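PDB 4N04: Glyoxalase/bleomycin resistance protein/dioxygenase from Catenulispora acidiphila, which belongs to the vicinal oxygen chelate (glyoxalase/bleomycin resistance) superfamily and may act as a dioxygenase, although its substrate is not established. Local coordinates for residues A[41-46]-A[51-56]. The protein carries 1 engineered substitution. Numbering follows the deposited sequence.
Sequences AVWQLE and LYIVER
Trp-43 and Ile-53 meet diagonally on one face of an antiparallel strand pair, a worked example of how a hairpin sorts its side chains. The far end of the six-membered ring does the touching: CH2 of Trp-43 lies 3.9 Å from CD1 of Ile-53, and the isoleucine comes at the ring's edge, not over its face. With chi1 of 62°, Ile-53 sets CG1 between its backbone N and carbonyl carbon, which brings this branch to the indole and also to CB of Ala-41, 4.0 Å away. Four backbone bonds fix the register. Ala-41 and Ile-53 exchange one pair, and Trp-43 and Leu-51 the other, in which Trp-43 N reaches Leu-51 O at 2.7 Å with an almost straight N-H...O angle of 176°. Between them, Val-42 and Tyr-52 form the non-hydrogen-bonded pair, and their side chains take the reverse face, CG2 of Val-42 standing 3.8 Å from CB of Tyr-52. These are the two central strands of a mixed four-stranded sheet in a βαβββ module, the repeated unit of the vicinal oxygen chelate fold. Farther along, CD1 of Leu-45 reaches CB of Leu-51 at 4.1 Å, beside a classic beta bulge where Leu-45 and Glu-46 both face Arg-49. Helix 17-28 packs on the indole through Leu-21, Tyr-24 and Leu-28, while Ala-30 O accepts a hydrogen bond from Trp-43 NE1, anchoring the buried ring.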
loop_
_atom_site.group_PDB
_atom_site.type_symbol
_atom_site.label_atom_id
_atom_site.label_comp_id
_atom_site.label_asym_id
_atom_site.label_seq_id
_atom_site.Cartn_x
_atom_site.Cartn_y
_atom_site.Cartn_z
ATOM N N ALA A 41 2.836 10.203 -6.856
ATOM C CA ALA A 41 1.803 10.479 -5.879
ATOM C C ALA A 41 2.285 10.045 -4.499
ATOM O O ALA A 41 2.845 8.958 -4.341
ATOM C CB ALA A 41 0.526 9.754 -6.259
ATOM N N VAL A 42 2.065 10.907 -3.515
ATOM C CA VAL A 42 2.472 10.685 -2.138
ATOM C C VAL A 42 1.244 10.621 -1.233
ATOM O O VAL A 42 0.369 11.482 -1.311
ATOM C CB VAL A 42 3.346 11.848 -1.644
ATOM C CG1 VAL A 42 3.717 11.673 -0.183
ATOM C CG2 VAL A 42 4.581 11.990 -2.503
ATOM N N TRP A 43 1.165 9.593 -0.392
ATOM C CA TRP A 43 0.141 9.526 0.642
ATOM C C TRP A 43 0.798 9.714 1.988
ATOM O O TRP A 43 1.760 9.016 2.321
ATOM C CB TRP A 43 -0.553 8.171 0.675
ATOM C CG TRP A 43 -1.520 7.909 -0.407
ATOM C CD1 TRP A 43 -2.875 7.966 -0.318
ATOM C CD2 TRP A 43 -1.222 7.498 -1.743
ATOM N NE1 TRP A 43 -3.446 7.626 -1.517
ATOM C CE2 TRP A 43 -2.452 7.339 -2.414
ATOM C CE3 TRP A 43 -0.035 7.256 -2.443
ATOM C CZ2 TRP A 43 -2.534 6.946 -3.747
ATOM C CZ3 TRP A 43 -0.114 6.870 -3.770
ATOM C CH2 TRP A 43 -1.354 6.715 -4.408
ATOM N N GLN A 44 0.275 10.647 2.772
ATOM C CA GLN A 44 0.628 10.684 4.176
ATOM C C GLN A 44 -0.316 9.755 4.906
ATOM O O GLN A 44 -1.527 9.980 4.921
ATOM C CB GLN A 44 0.516 12.080 4.755
ATOM C CG GLN A 44 0.833 12.091 6.228
ATOM C CD GLN A 44 1.280 13.445 6.692
ATOM O OE1 GLN A 44 2.049 14.119 6.008
ATOM N NE2 GLN A 44 0.794 13.866 7.850
ATOM N N LEU A 45 0.246 8.698 5.482
ATOM C CA LEU A 45 -0.533 7.688 6.177
ATOM C C LEU A 45 -0.717 8.138 7.611
ATOM O O LEU A 45 -1.748 7.909 8.229
ATOM C CB LEU A 45 0.194 6.348 6.133
ATOM C CG LEU A 45 0.556 5.919 4.713
ATOM C CD1 LEU A 45 1.253 4.571 4.715
ATOM C CD2 LEU A 45 -0.681 5.884 3.827
ATOM N N GLU A 46 0.306 8.812 8.113
ATOM C CA GLU A 46 0.369 9.243 9.489
ATOM C C GLU A 46 1.554 10.190 9.543
ATOM O O GLU A 46 2.260 10.363 8.550
ATOM C CB GLU A 46 0.595 8.051 10.414
ATOM C CG GLU A 46 -0.134 8.150 11.723
ATOM C CD GLU A 46 -1.641 8.152 11.549
ATOM O OE1 GLU A 46 -2.246 9.255 11.489
ATOM O OE2 GLU A 46 -2.218 7.045 11.476
ATOM N N LEU A 51 3.804 7.043 2.020
ATOM C CA LEU A 51 3.998 6.077 0.958
ATOM C C LEU A 51 3.910 6.828 -0.354
ATOM O O LEU A 51 3.009 7.653 -0.537
ATOM C CB LEU A 51 2.899 5.018 1.014
ATOM C CG LEU A 51 2.786 4.053 -0.173
ATOM C CD1 LEU A 51 3.964 3.091 -0.198
ATOM C CD2 LEU A 51 1.462 3.287 -0.132
ATOM N N TYR A 52 4.837 6.565 -1.270
ATOM C CA TYR A 52 4.740 7.162 -2.594
ATOM C C TYR A 52 4.951 6.187 -3.751
ATOM O O TYR A 52 5.725 5.236 -3.649
ATOM C CB TYR A 52 5.659 8.386 -2.729
ATOM C CG TYR A 52 7.135 8.082 -2.831
ATOM C CD1 TYR A 52 7.767 8.008 -4.070
ATOM C CD2 TYR A 52 7.905 7.885 -1.689
ATOM C CE1 TYR A 52 9.129 7.739 -4.168
ATOM C CE2 TYR A 52 9.269 7.623 -1.777
ATOM C CZ TYR A 52 9.875 7.547 -3.015
ATOM O OH TYR A 52 11.227 7.274 -3.101
ATOM N N ILE A 53 4.241 6.435 -4.846
ATOM C CA ILE A 53 4.449 5.704 -6.086
ATOM C C ILE A 53 5.043 6.635 -7.140
ATOM O O ILE A 53 4.744 7.829 -7.183
ATOM C CB ILE A 53 3.139 5.093 -6.610
ATOM C CG1 ILE A 53 2.132 6.204 -6.933
ATOM C CG2 ILE A 53 2.558 4.134 -5.591
ATOM C CD1 ILE A 53 0.805 5.705 -7.481
ATOM N N VAL A 54 5.896 6.091 -7.994
ATOM C CA VAL A 54 6.476 6.879 -9.068
ATOM C C VAL A 54 6.596 5.982 -10.285
ATOM O O VAL A 54 6.853 4.793 -10.151
ATOM C CB VAL A 54 7.862 7.438 -8.675
ATOM C CG1 VAL A 54 8.762 6.329 -8.165
ATOM C CG2 VAL A 54 8.509 8.175 -9.854
ATOM N N GLU A 55 6.384 6.532 -11.473
ATOM C CA GLU A 55 6.527 5.742 -12.680
ATOM C C GLU A 55 8.015 5.523 -13.005
ATOM O O GLU A 55 8.699 6.432 -13.454
ATOM C CB GLU A 55 5.780 6.405 -13.834
ATOM C CG GLU A 55 5.657 5.536 -15.076
ATOM C CD GLU A 55 4.671 6.082 -16.114
ATOM O OE1 GLU A 55 5.095 6.289 -17.268
ATOM O OE2 GLU A 55 3.476 6.287 -15.794
ATOM N N ARG A 56 8.520 4.327 -12.714
ATOM C CA ARG A 56 9.857 3.914 -13.138
ATOM C C ARG A 56 9.711 2.456 -13.541
ATOM O O ARG A 56 9.979 1.552 -12.739
ATOM C CB ARG A 56 10.901 4.035 -12.011
ATOM C CG ARG A 56 10.750 5.248 -11.118
ATOM C CD ARG A 56 11.937 6.181 -11.196
ATOM N NE ARG A 56 13.125 5.722 -10.468
ATOM C CZ ARG A 56 14.259 5.370 -11.064
ATOM N NH1 ARG A 56 15.307 4.980 -10.358
ATOM N NH2 ARG A 56 14.341 5.413 -12.388
#